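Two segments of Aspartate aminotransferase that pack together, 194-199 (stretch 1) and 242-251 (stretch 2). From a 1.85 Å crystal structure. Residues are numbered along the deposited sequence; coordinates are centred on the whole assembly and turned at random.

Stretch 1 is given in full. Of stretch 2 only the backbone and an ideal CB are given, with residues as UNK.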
# COMPACT_ATOMS: atom_id res chain seq x y z
N ILE B 194 -10.44 -11.76 -15.84
CA ILE B 194 -10.25 -11.94 -14.39
C ILE B 194 -11.14 -13.09 -13.92
O ILE B 194 -12.36 -12.99 -13.95
CB ILE B 194 -10.51 -10.64 -13.63
CG1 ILE B 194 -9.52 -9.56 -14.11
CG2 ILE B 194 -10.42 -10.86 -12.11
CD1 ILE B 194 -9.62 -8.25 -13.35
N LEU B 195 -10.48 -14.16 -13.49
CA LEU B 195 -11.08 -15.38 -12.96
C LEU B 195 -10.83 -15.58 -11.47
O LEU B 195 -9.74 -15.41 -11.01
CB LEU B 195 -10.51 -16.56 -13.70
CG LEU B 195 -10.62 -16.49 -15.25
CD1 LEU B 195 -9.93 -17.71 -15.79
CD2 LEU B 195 -12.12 -16.41 -15.71
N HIS B 196 -11.87 -15.97 -10.72
CA HIS B 196 -11.70 -16.31 -9.33
C HIS B 196 -11.16 -17.70 -9.27
O HIS B 196 -11.82 -18.65 -9.77
CB HIS B 196 -13.03 -16.28 -8.59
CG HIS B 196 -13.72 -14.92 -8.60
ND1 HIS B 196 -14.03 -14.25 -7.46
CD2 HIS B 196 -14.14 -14.12 -9.64
CE1 HIS B 196 -14.66 -13.10 -7.78
NE2 HIS B 196 -14.71 -13.00 -9.11
N GLN B 197 -9.99 -17.83 -8.62
CA GLN B 197 -9.24 -19.07 -8.58
C GLN B 197 -10.01 -20.18 -7.85
O GLN B 197 -10.02 -21.33 -8.31
CB GLN B 197 -7.85 -18.81 -7.97
CG GLN B 197 -6.77 -19.77 -8.42
CD GLN B 197 -6.83 -21.13 -7.74
OE1 GLN B 197 -6.51 -22.15 -8.35
NE2 GLN B 197 -7.14 -21.14 -6.49
N CYS B 198 -10.67 -19.82 -6.76
CA CYS B 198 -11.61 -20.70 -6.06
C CYS B 198 -12.46 -19.81 -5.14
O CYS B 198 -12.13 -18.63 -4.93
CB CYS B 198 -10.86 -21.80 -5.28
SG CYS B 198 -10.01 -21.21 -3.81
N ALA B 199 -13.51 -20.35 -4.56
CA ALA B 199 -14.34 -19.62 -3.58
C ALA B 199 -14.84 -18.30 -4.17
O ALA B 199 -14.57 -17.22 -3.69
CB ALA B 199 -13.62 -19.40 -2.25
N UNK B 242 -5.91 -28.91 -2.91
CA UNK B 242 -7.13 -29.05 -3.70
C UNK B 242 -7.59 -27.73 -4.28
O UNK B 242 -8.03 -27.69 -5.44
CB UNK B 242 -8.25 -29.65 -2.85
N UNK B 243 -7.46 -26.66 -3.49
CA UNK B 243 -7.99 -25.34 -3.89
C UNK B 243 -7.17 -24.69 -4.96
O UNK B 243 -7.70 -23.89 -5.67
CB UNK B 243 -8.06 -24.40 -2.68
N UNK B 244 -5.93 -25.13 -5.15
CA UNK B 244 -5.02 -24.61 -6.19
C UNK B 244 -5.17 -25.26 -7.56
O UNK B 244 -4.39 -24.99 -8.48
CB UNK B 244 -3.57 -24.79 -5.73
N UNK B 245 -6.15 -26.14 -7.72
CA UNK B 245 -6.27 -26.91 -8.95
C UNK B 245 -6.28 -26.03 -10.19
O UNK B 245 -5.58 -26.29 -11.17
CB UNK B 245 -7.54 -27.76 -8.91
N UNK B 246 -7.06 -24.96 -10.17
CA UNK B 246 -7.26 -24.19 -11.38
C UNK B 246 -5.96 -23.53 -11.84
O UNK B 246 -5.54 -23.68 -12.98
CB UNK B 246 -8.34 -23.13 -11.16
N UNK B 247 -5.32 -22.78 -10.95
CA UNK B 247 -4.03 -22.17 -11.26
C UNK B 247 -3.02 -23.21 -11.67
O UNK B 247 -2.25 -22.99 -12.61
CB UNK B 247 -3.50 -21.38 -10.06
N UNK B 248 -2.96 -24.36 -10.97
CA UNK B 248 -1.96 -25.40 -11.33
C UNK B 248 -2.22 -26.04 -12.67
O UNK B 248 -1.28 -26.31 -13.42
CB UNK B 248 -1.93 -26.50 -10.26
N UNK B 249 -3.49 -26.25 -12.99
CA UNK B 249 -3.88 -26.76 -14.33
C UNK B 249 -3.54 -25.79 -15.43
O UNK B 249 -3.00 -26.19 -16.46
CB UNK B 249 -5.38 -27.06 -14.38
N UNK B 250 -3.88 -24.50 -15.24
CA UNK B 250 -3.56 -23.51 -16.26
C UNK B 250 -2.04 -23.43 -16.50
O UNK B 250 -1.59 -23.31 -17.64
CB UNK B 250 -4.11 -22.14 -15.85
N UNK B 251 -1.25 -23.48 -15.42
CA UNK B 251 0.22 -23.46 -15.55
C UNK B 251 0.64 -24.66 -16.36
O UNK B 251 1.41 -24.53 -17.29
CB UNK B 251 0.91 -23.46 -14.19

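Position 242 lies in a helical turn, and nothing of stretch 1 comes within 5.5 Å of its ideal CB. Many residues would fit; the deposited one is T242, whose hydroxyl is hydrogen-bonded elsewhere in the structure.

At 243 the CB points sideways to stretch 1, and the ideal CB lies 3.9 Å from SG of C198. The backbone carbonyl matters more, since O of 243 accepts a hydrogen bond from NE2 of Q197 at 2.9 Å, a contact that asks nothing of the side chain. A residue whose chain turns off from the cysteine sulfur would suit, polar or not. The residue is D243: its CB rests 3.8 Å from SG of C198, and both carboxylate oxygens find hydrogen-bond partners elsewhere in the structure.

Position 244 turns its CB away from stretch 1, and its phi/psi of -86/5 interrupts the regular helix. Several residues could stand here; A244 does, touching Q197 mainly through its backbone.

At 245 the CB is sideways and meets nothing of stretch 1, so a large side chain is free to extend. Y245 does so, its end leading away.

Position 246 is more constrained. Its CB points toward stretch 1, with the ideal CB just 3.5 Å from OE1 of Q197, so a small residue is the natural choice. A246 fits, its CB 3.6 Å from that OE1. Its amide N donates to a water at 3.0 Å, and the oxygen of the same water lies 2.9 Å from O of Q197 and 2.7 Å from O of D243, within reach of both stretches.

Position 247 is sideways, but its ideal CB also lies 3.5 Å from OE1 of Q197. Its amide N donates to that oxygen at 2.9 Å with a nearly straight angle of 173°. Proline, lacking the amide hydrogen, could not make this bond; a compact residue leaves the glutamine oxygen room. A247 provides this. The Q197 amide group thus uses both ends, giving through NE2 and receiving at OE1.

Positions 248, 249 and 251 have no stretch 1 atom near their ideal CBs, so stretch 1 sets no limit on size or polarity. They are R248, with its guanidinium nitrogens all hydrogen-bonded outside the two stretches, L249 and A251.

Position 250 points its CB toward stretch 1, yet the ideal CB has nothing within 5.5 Å. A long apolar side chain could cross that gap to L195; leucine, methionine or an aromatic would serve. F250 does so, with CE2 4.0 Å from CD1 of L195.

Stretch 2 242-251: TDAYAARLFA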
# COMPACT_ATOMS: atom_id res chain seq x y z
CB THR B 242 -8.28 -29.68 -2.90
OG1 THR B 242 -7.87 -30.97 -2.42
CG2 THR B 242 -9.53 -29.85 -3.77
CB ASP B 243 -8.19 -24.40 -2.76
CG ASP B 243 -9.37 -24.77 -1.90
OD1 ASP B 243 -10.08 -25.76 -2.20
OD2 ASP B 243 -9.54 -24.04 -0.92
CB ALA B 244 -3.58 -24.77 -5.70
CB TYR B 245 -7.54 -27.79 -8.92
CG TYR B 245 -7.66 -28.66 -10.13
CD1 TYR B 245 -7.01 -29.91 -10.16
CD2 TYR B 245 -8.37 -28.27 -11.27
CE1 TYR B 245 -7.09 -30.72 -11.27
CE2 TYR B 245 -8.44 -29.09 -12.38
CZ TYR B 245 -7.78 -30.32 -12.38
OH TYR B 245 -7.83 -31.18 -13.47
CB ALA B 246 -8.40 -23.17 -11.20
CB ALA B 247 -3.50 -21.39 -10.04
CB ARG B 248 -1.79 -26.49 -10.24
CG ARG B 248 -1.27 -25.95 -8.93
CD ARG B 248 -1.16 -26.99 -7.85
NE ARG B 248 -0.72 -26.35 -6.59
CZ ARG B 248 -0.65 -27.00 -5.45
NH1 ARG B 248 -0.92 -28.29 -5.41
NH2 ARG B 248 -0.26 -26.36 -4.36
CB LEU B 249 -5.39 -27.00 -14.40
CG LEU B 249 -6.05 -27.40 -15.75
CD1 LEU B 249 -5.67 -28.80 -16.24
CD2 LEU B 249 -7.55 -27.27 -15.55
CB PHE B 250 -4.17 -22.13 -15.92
CG PHE B 250 -5.67 -22.01 -16.19
CD1 PHE B 250 -6.56 -23.01 -15.85
CD2 PHE B 250 -6.19 -20.85 -16.71
CE1 PHE B 250 -7.91 -22.87 -16.04
CE2 PHE B 250 -7.56 -20.70 -16.94
CZ PHE B 250 -8.42 -21.73 -16.61
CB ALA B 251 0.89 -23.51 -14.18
O HOH W 1 -8.98 -24.00 -8.10
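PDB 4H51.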